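Local structure of endo-beta-1,4-glucanase (cellulase B) (Bacillus halodurans, 4V2X) at residues 547-550 and 551-555; 159-162 and 163-167; 375-378 and 379-383. The protein hydrolyses beta-1,4-linked glucans and carries a family 46 carbohydrate-binding module that contributes to its breakdown of xyloglucan and beta-1,3-1,4-glucans. All blocks are in the same frame, centred on the assembly; numbering follows the deposited sequence.

Interaction 1: residues 547-550 and 551-555; sequences EAFF and REVRD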
loop_
_atom_site.group_PDB
_atom_site.type_symbol
_atom_site.label_atom_id
_atom_site.label_comp_id
_atom_site.label_asym_id
_atom_site.label_seq_id
_atom_site.Cartn_x
_atom_site.Cartn_y
_atom_site.Cartn_z
ATOM N N GLU A 547 43.778 -11.549 0.779
ATOM C CA GLU A 547 43.889 -10.313 1.549
ATOM C C GLU A 547 42.573 -9.969 2.250
ATOM O O GLU A 547 42.573 -9.458 3.371
ATOM C CB GLU A 547 44.338 -9.153 0.657
ATOM C CG GLU A 547 44.720 -7.929 1.472
ATOM C CD GLU A 547 45.463 -6.869 0.683
ATOM O OE1 GLU A 547 46.031 -7.185 -0.386
ATOM O OE2 GLU A 547 45.484 -5.710 1.157
ATOM N N ALA A 548 41.451 -10.275 1.607
ATOM C CA ALA A 548 40.135 -10.026 2.207
ATOM C C ALA A 548 39.937 -10.846 3.479
ATOM O O ALA A 548 39.310 -10.385 4.429
ATOM C CB ALA A 548 39.036 -10.344 1.211
ATOM N N PHE A 549 40.463 -12.067 3.485
ATOM C CA PHE A 549 40.459 -12.889 4.698
ATOM C C PHE A 549 41.218 -12.178 5.813
ATOM O O PHE A 549 40.685 -11.975 6.900
ATOM C CB PHE A 549 41.076 -14.259 4.424
ATOM C CG PHE A 549 41.320 -15.094 5.658
ATOM C CD1 PHE A 549 40.265 -15.696 6.327
ATOM C CD2 PHE A 549 42.614 -15.326 6.107
ATOM C CE1 PHE A 549 40.493 -16.489 7.444
ATOM C CE2 PHE A 549 42.851 -16.122 7.220
ATOM C CZ PHE A 549 41.789 -16.705 7.888
ATOM N N PHE A 550 42.460 -11.794 5.531
ATOM C CA PHE A 550 43.308 -11.183 6.550
ATOM C C PHE A 550 42.809 -9.828 7.047
ATOM O O PHE A 550 43.078 -9.459 8.190
ATOM C CB PHE A 550 44.750 -11.087 6.060
ATOM C CG PHE A 550 45.444 -12.414 5.989
ATOM C CD1 PHE A 550 45.697 -13.139 7.146
ATOM C CD2 PHE A 550 45.840 -12.945 4.776
ATOM C CE1 PHE A 550 46.334 -14.365 7.092
ATOM C CE2 PHE A 550 46.487 -14.171 4.715
ATOM C CZ PHE A 550 46.730 -14.883 5.875
ATOM N N ARG A 551 42.070 -9.098 6.214
ATOM C CA ARG A 551 41.489 -7.821 6.649
ATOM C C ARG A 551 40.574 -7.980 7.866
ATOM O O ARG A 551 40.386 -7.034 8.629
ATOM C CB ARG A 551 40.716 -7.137 5.514
ATOM C CG ARG A 551 41.588 -6.337 4.566
ATOM C CD ARG A 551 40.798 -5.268 3.828
ATOM N NE ARG A 551 39.779 -5.835 2.949
ATOM C CZ ARG A 551 40.002 -6.309 1.723
ATOM N NH1 ARG A 551 41.226 -6.309 1.199
ATOM N NH2 ARG A 551 38.989 -6.797 1.016
ATOM N N GLU A 552 40.014 -9.175 8.045
ATOM C CA GLU A 552 39.137 -9.452 9.173
ATOM C C GLU A 552 39.709 -10.507 10.120
ATOM O O GLU A 552 38.967 -11.249 10.767
ATOM C CB GLU A 552 37.758 -9.847 8.645
ATOM C CG GLU A 552 37.139 -8.731 7.816
ATOM C CD GLU A 552 35.707 -9.006 7.416
ATOM O OE1 GLU A 552 34.825 -8.975 8.298
ATOM O OE2 GLU A 552 35.470 -9.247 6.215
ATOM N N VAL A 553 41.037 -10.548 10.212
ATOM C CA VAL A 553 41.729 -11.373 11.180
ATOM C C VAL A 553 42.593 -10.463 12.050
ATOM O O VAL A 553 43.398 -9.683 11.540
ATOM C CB VAL A 553 42.611 -12.428 10.489
ATOM C CG1 VAL A 553 43.432 -13.212 11.509
ATOM C CG2 VAL A 553 41.757 -13.366 9.639
ATOM N N ARG A 554 42.423 -10.566 13.362
ATOM C CA ARG A 554 43.269 -9.818 14.292
ATOM C C ARG A 554 44.603 -10.525 14.468
ATOM O O ARG A 554 44.712 -11.730 14.230
ATOM C CB ARG A 554 42.564 -9.621 15.634
ATOM C CG ARG A 554 42.409 -10.868 16.481
ATOM C CD ARG A 554 42.194 -10.510 17.944
ATOM N NE ARG A 554 42.086 -11.710 18.766
ATOM C CZ ARG A 554 40.958 -12.376 19.000
ATOM N NH1 ARG A 554 39.796 -11.972 18.487
ATOM N NH2 ARG A 554 40.994 -13.463 19.763
ATOM N N ASP A 555 45.624 -9.774 14.870
ATOM C CA ASP A 555 46.923 -10.361 15.183
ATOM C C ASP A 555 46.749 -11.460 16.232
ATOM O O ASP A 555 45.927 -11.337 17.146
ATOM C CB ASP A 555 47.891 -9.304 15.724
ATOM C CG ASP A 555 48.407 -8.362 14.653
ATOM O OD1 ASP A 555 48.027 -8.485 13.470
ATOM O OD2 ASP A 555 49.211 -7.478 15.010
HETATM O O HOH W 1 37.062 -8.962 4.116
#
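In the carbohydrate-binding module, the short helix 547-551 links strands 542-545 and 556-564, and F549 and V553, four residues apart, meet where it gives way to the loop. V553 CG2 lies over one face of the F549 ring, displaced toward the rim, 3.8 Å from the ring centroid in a CH-pi contact. With CG opposite the backbone N (chi1 171°), the phenyl is carried round beside its own carbonyl carbon, bringing its far end to V553. Valine suits the place because branching at CB holds CG2 close in, over the ring. The F549 ring also touches I574 and A511 of two sheet strands; a serine here would probably leave V553 CG2 without its aromatic face and open a gap between helix and sheet.

On the outer side, R551 bends at chi3 (-64°) and lays one guanidinium face over A548 CA, with NH2 3.6 Å from A548 CB, a fit that the small alanine permits. E547 OE2 stays 4.3 Å from R551 NH1, unlike charges too far apart for a salt bridge. Glutamate suits the wet edge at E552: a water donates to both A548 O and E552 OE2, tying the side chain back to the helix. R551 N bonds to E547 O at 2.9 Å in the alpha-helical i to i+4 pattern, but E552 N and V553 N turn to F549 O and F550 O, each three residues back. This tightening from i+4 to i+3 bonding is typical of a one-turn helix unwinding into a loop, here a connection between strands of an antiparallel beta domain.

Interaction 2: residues 159-162 and 163-167; sequences YEME and HNYNG. With GOL (glycerol), chain G.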
loop_
_atom_site.group_PDB
_atom_site.type_symbol
_atom_site.label_atom_id
_atom_site.label_comp_id
_atom_site.label_asym_id
_atom_site.label_seq_id
_atom_site.Cartn_x
_atom_site.Cartn_y
_atom_site.Cartn_z
ATOM N N TYR A 159 16.924 3.931 -7.557
ATOM C CA TYR A 159 16.893 3.808 -6.093
ATOM C C TYR A 159 16.826 5.151 -5.353
ATOM O O TYR A 159 16.481 5.182 -4.168
ATOM C CB TYR A 159 18.129 3.040 -5.605
ATOM C CG TYR A 159 19.345 3.925 -5.560
ATOM C CD1 TYR A 159 20.024 4.252 -6.726
ATOM C CD2 TYR A 159 19.788 4.473 -4.360
ATOM C CE1 TYR A 159 21.113 5.091 -6.708
ATOM C CE2 TYR A 159 20.885 5.313 -4.329
ATOM C CZ TYR A 159 21.539 5.615 -5.512
ATOM O OH TYR A 159 22.630 6.446 -5.524
ATOM N N GLU A 160 17.198 6.240 -6.034
ATOM C CA GLU A 160 17.167 7.591 -5.465
ATOM C C GLU A 160 15.759 8.088 -5.206
ATOM O O GLU A 160 15.590 9.103 -4.536
ATOM C CB GLU A 160 17.820 8.608 -6.418
ATOM C CG GLU A 160 19.315 8.456 -6.649
ATOM C CD GLU A 160 19.840 9.461 -7.668
ATOM O OE1 GLU A 160 19.262 10.563 -7.807
ATOM O OE2 GLU A 160 20.833 9.152 -8.340
ATOM N N MET A 161 14.762 7.394 -5.751
ATOM C CA MET A 161 13.380 7.879 -5.769
ATOM C C MET A 161 12.846 8.301 -4.404
ATOM O O MET A 161 12.011 9.212 -4.320
ATOM C CB MET A 161 12.471 6.807 -6.373
ATOM C CG MET A 161 11.080 7.287 -6.736
ATOM S SD MET A 161 10.170 5.890 -7.413
ATOM C CE MET A 161 8.523 6.570 -7.531
ATOM N N GLU A 162 13.299 7.646 -3.338
ATOM C CA GLU A 162 12.784 7.954 -2.006
ATOM C C GLU A 162 13.005 9.408 -1.605
ATOM O O GLU A 162 12.142 10.001 -0.964
ATOM C CB GLU A 162 13.381 7.026 -0.955
ATOM C CG GLU A 162 12.902 7.327 0.447
ATOM C CD GLU A 162 13.079 6.160 1.379
ATOM O OE1 GLU A 162 14.221 5.656 1.486
ATOM O OE2 GLU A 162 12.071 5.754 1.993
ATOM N N HIS A 163 14.151 9.975 -1.972
ATOM C CA HIS A 163 14.450 11.381 -1.659
ATOM C C HIS A 163 14.510 12.268 -2.903
ATOM O O HIS A 163 14.939 13.420 -2.839
ATOM C CB HIS A 163 15.751 11.461 -0.868
ATOM C CG HIS A 163 15.693 10.736 0.438
ATOM N ND1 HIS A 163 15.005 11.223 1.525
ATOM C CD2 HIS A 163 16.228 9.555 0.829
ATOM C CE1 HIS A 163 15.116 10.376 2.531
ATOM N NE2 HIS A 163 15.854 9.355 2.135
ATOM N N ASN A 164 14.047 11.734 -4.028
ATOM C CA ASN A 164 14.014 12.463 -5.288
ATOM C C ASN A 164 12.887 11.909 -6.156
ATOM O O ASN A 164 13.131 11.353 -7.221
ATOM C CB ASN A 164 15.358 12.346 -6.002
ATOM C CG ASN A 164 15.461 13.261 -7.216
ATOM O OD1 ASN A 164 14.605 14.116 -7.441
ATOM N ND2 ASN A 164 16.504 13.063 -8.013
ATOM N N TYR A 165 11.658 12.084 -5.685
ATOM C CA TYR A 165 10.494 11.438 -6.287
ATOM C C TYR A 165 10.298 11.880 -7.732
ATOM O O TYR A 165 10.304 11.051 -8.648
ATOM C CB TYR A 165 9.221 11.710 -5.462
ATOM C CG TYR A 165 8.058 10.872 -5.924
ATOM C CD1 TYR A 165 7.297 11.257 -7.021
ATOM C CD2 TYR A 165 7.744 9.673 -5.291
ATOM C CE1 TYR A 165 6.253 10.480 -7.474
ATOM C CE2 TYR A 165 6.691 8.894 -5.730
ATOM C CZ TYR A 165 5.951 9.309 -6.823
ATOM O OH TYR A 165 4.922 8.544 -7.288
ATOM N N ASN A 166 10.130 13.183 -7.941
ATOM C CA ASN A 166 9.840 13.692 -9.280
ATOM C C ASN A 166 11.047 13.586 -10.219
ATOM O O ASN A 166 10.884 13.335 -11.409
ATOM C CB ASN A 166 9.290 15.128 -9.226
ATOM C CG ASN A 166 7.853 15.198 -8.690
ATOM O OD1 ASN A 166 7.522 16.076 -7.892
ATOM N ND2 ASN A 166 6.993 14.288 -9.146
ATOM N N GLY A 167 12.257 13.744 -9.689
ATOM C CA GLY A 167 13.466 13.611 -10.506
ATOM C C GLY A 167 13.613 12.225 -11.115
ATOM O O GLY A 167 13.891 12.080 -12.312
HETATM C C1 GOL G . 18.343 10.556 -11.561
HETATM O O1 GOL G . 19.454 10.109 -12.339
HETATM C C2 GOL G . 18.538 12.040 -11.275
HETATM O O2 GOL G . 19.127 12.180 -9.975
HETATM C C3 GOL G . 17.196 12.756 -11.359
HETATM O O3 GOL G . 17.254 14.022 -10.692
#
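M161 runs alongside Y165 in the same direction, and the methionine methyl does the touching: M161 CE is 3.5 Å from Y165 CE2. M161 is extended through all its torsions, beginning with CG anti to the backbone N (chi1 -167°), and this full reach brings CE alongside the phenol. The sulfur follows obliquely, M161 SD being 5.4 Å from the Y165 ring centroid in a Met-aromatic contact. A long, flexible thioether suits this buried place, where it also meets L214 and L218 of helix 209-227. Tyrosine adds a polar end to its apolar ring: Y165 OH is hydrogen-bonded to D217, a calcium ligand, making Y165 a second-shell residue of the metal site. T220 of the second subunit packs on the same side chain.

The turn leads into helix 165-183 of the family 5 catalytic barrel, and N164 takes the N-cap position. Its side chain accepts a weak capping bond, N164 OD1 to G167 N at 3.3 Å, a role asparagine fills well because its short amide can fold back to the first turn. The other end of that amide faces E160. The carboxylate and amide planes are tilted only 18° apart, and glycerol, probably from the crystallisation liquor, spans them: its O2 donates to E160 OE1 (2.7 Å), while N164 ND2 donates to its O3 (2.9 Å). K171 holds the same glycerol.

E162 swings CG away from its backbone N (chi1 179°), so that this methylene covers one face of the H163 ring, with E162 CG 4.1 Å from the ring centroid. Beyond it, the carboxylate is gripped by R208 in a salt bridge and by hydrogen bonds from N210 and H211.

Interaction 3: residues 375-378 and 379-383; sequences ELFD and MMRAS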
loop_
_atom_site.group_PDB
_atom_site.type_symbol
_atom_site.label_atom_id
_atom_site.label_comp_id
_atom_site.label_asym_id
_atom_site.label_seq_id
_atom_site.Cartn_x
_atom_site.Cartn_y
_atom_site.Cartn_z
ATOM N N GLU A 375 28.221 -31.073 -18.889
ATOM C CA GLU A 375 27.503 -31.841 -17.877
ATOM C C GLU A 375 26.370 -31.008 -17.276
ATOM O O GLU A 375 25.249 -31.490 -17.101
ATOM C CB GLU A 375 28.474 -32.298 -16.797
ATOM C CG GLU A 375 27.973 -33.416 -15.909
ATOM C CD GLU A 375 29.018 -33.860 -14.905
ATOM O OE1 GLU A 375 29.865 -33.029 -14.530
ATOM O OE2 GLU A 375 28.975 -35.041 -14.478
ATOM N N LEU A 376 26.649 -29.744 -16.989
ATOM C CA LEU A 376 25.619 -28.862 -16.457
ATOM C C LEU A 376 24.517 -28.653 -17.480
ATOM O O LEU A 376 23.331 -28.733 -17.140
ATOM C CB LEU A 376 26.206 -27.517 -16.031
ATOM C CG LEU A 376 25.193 -26.497 -15.502
ATOM C CD1 LEU A 376 24.489 -27.022 -14.254
ATOM C CD2 LEU A 376 25.902 -25.177 -15.232
ATOM N N PHE A 377 24.887 -28.365 -18.728
ATOM C CA PHE A 377 23.870 -28.177 -19.743
ATOM C C PHE A 377 23.023 -29.427 -19.937
ATOM O O PHE A 377 21.799 -29.334 -20.020
ATOM C CB PHE A 377 24.423 -27.741 -21.092
ATOM C CG PHE A 377 23.345 -27.563 -22.109
ATOM C CD1 PHE A 377 22.455 -26.499 -21.997
ATOM C CD2 PHE A 377 23.144 -28.500 -23.113
ATOM C CE1 PHE A 377 21.414 -26.354 -22.891
ATOM C CE2 PHE A 377 22.106 -28.354 -24.014
ATOM C CZ PHE A 377 21.242 -27.279 -23.905
ATOM N N ASP A 378 23.669 -30.592 -20.016
ATOM C CA ASP A 378 22.953 -31.850 -20.197
ATOM C C ASP A 378 21.933 -32.064 -19.078
ATOM O O ASP A 378 20.835 -32.549 -19.329
ATOM C CB ASP A 378 23.918 -33.040 -20.256
ATOM C CG ASP A 378 24.684 -33.121 -21.578
ATOM O OD1 ASP A 378 24.393 -32.353 -22.517
ATOM O OD2 ASP A 378 25.580 -33.977 -21.666
ATOM N N MET A 379 22.292 -31.678 -17.860
ATOM C CA MET A 379 21.388 -31.818 -16.726
ATOM C C MET A 379 20.218 -30.853 -16.875
ATOM O O MET A 379 19.072 -31.232 -16.651
ATOM C CB MET A 379 22.116 -31.583 -15.407
ATOM C CG MET A 379 21.226 -31.734 -14.178
ATOM S SD MET A 379 20.412 -33.344 -14.058
ATOM C CE MET A 379 21.604 -34.241 -13.064
ATOM N N MET A 380 20.501 -29.616 -17.265
ATOM C CA MET A 380 19.424 -28.643 -17.461
ATOM C C MET A 380 18.479 -29.096 -18.568
ATOM O O MET A 380 17.259 -29.074 -18.387
ATOM C CB MET A 380 19.976 -27.253 -17.755
ATOM C CG MET A 380 20.618 -26.614 -16.546
ATOM S SD MET A 380 20.960 -24.856 -16.771
ATOM C CE MET A 380 22.095 -24.887 -18.150
ATOM N N ARG A 381 19.049 -29.507 -19.704
ATOM C CA ARG A 381 18.262 -29.952 -20.848
ATOM C C ARG A 381 17.394 -31.158 -20.493
ATOM O O ARG A 381 16.239 -31.224 -20.907
ATOM C CB ARG A 381 19.167 -30.285 -22.046
ATOM C CG ARG A 381 18.410 -30.851 -23.239
ATOM C CD ARG A 381 19.327 -31.223 -24.391
ATOM N NE ARG A 381 18.597 -32.005 -25.392
ATOM C CZ ARG A 381 19.155 -32.690 -26.391
ATOM N NH1 ARG A 381 20.476 -32.708 -26.553
ATOM N NH2 ARG A 381 18.383 -33.368 -27.233
ATOM N N ALA A 382 17.941 -32.115 -19.742
ATOM C CA ALA A 382 17.161 -33.260 -19.277
ATOM C C ALA A 382 16.021 -32.784 -18.380
ATOM O O ALA A 382 14.894 -33.269 -18.471
ATOM C CB ALA A 382 18.041 -34.243 -18.523
ATOM N N SER A 383 16.329 -31.819 -17.521
ATOM C CA SER A 383 15.368 -31.325 -16.553
ATOM C C SER A 383 14.193 -30.604 -17.203
ATOM O O SER A 383 13.105 -30.566 -16.623
ATOM C CB SER A 383 16.066 -30.428 -15.523
ATOM O OG SER A 383 17.059 -31.164 -14.818
#
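R381 overlaps the ring of F377 with the aliphatic part of its chain: R381 CB lies over one face, offset toward the rim, and R381 CD is 4.0 Å from F377 CE2. F377 has CG anti to its backbone N (chi1 180°), which swings the end of the phenyl back within reach of R381. The extended chain, CG to NE, carries the guanidinium outward while CB and CD meet the ring, a division of labour that suits arginine. The ring also stacks with W371. M380 approaches F377 at about a right angle; its bend at chi3 (-61°) brings M380 CE to 4.2 Å from F377 CD1 and 4.4 Å from L376 CG.

Regular i to i+4 bonds run along the backbone, the straightest being R381 N to F377 O at 2.8 Å. M379 O takes two donors from one residue, S383 N at 2.9 Å and S383 OG at 2.7 Å, which arrive from opposite faces of its plane. The serine hydroxyl thus donates to a carbonyl one turn back. The chemistry implies an amphipathic helix: apolar side chains and a serine bonded to the helix backbone are buried, partly against helix 334-350, and the arginine charge probably faces solvent.

How the interactions relate
From the N terminus the contacts come in series, 159-167, then 375-383, then 547-555; none nests in or crosses another, and each stays within nine consecutive residues. Interaction 2 closes the turn between helices 153-158 and 165-183 of the catalytic barrel, near a calcium site and the second subunit. Interaction 3 closes no loop: it runs along helix 374-385, between the last barrel strand, 354-357, and strand 390-391. Interaction 1 rounds the helix and loop that carry the chain from strand 542-545 to strand 556-564 in the C-terminal module. Their centres are about 38 to 43 Å apart, so they lie in well-separated parts of the three-module chain.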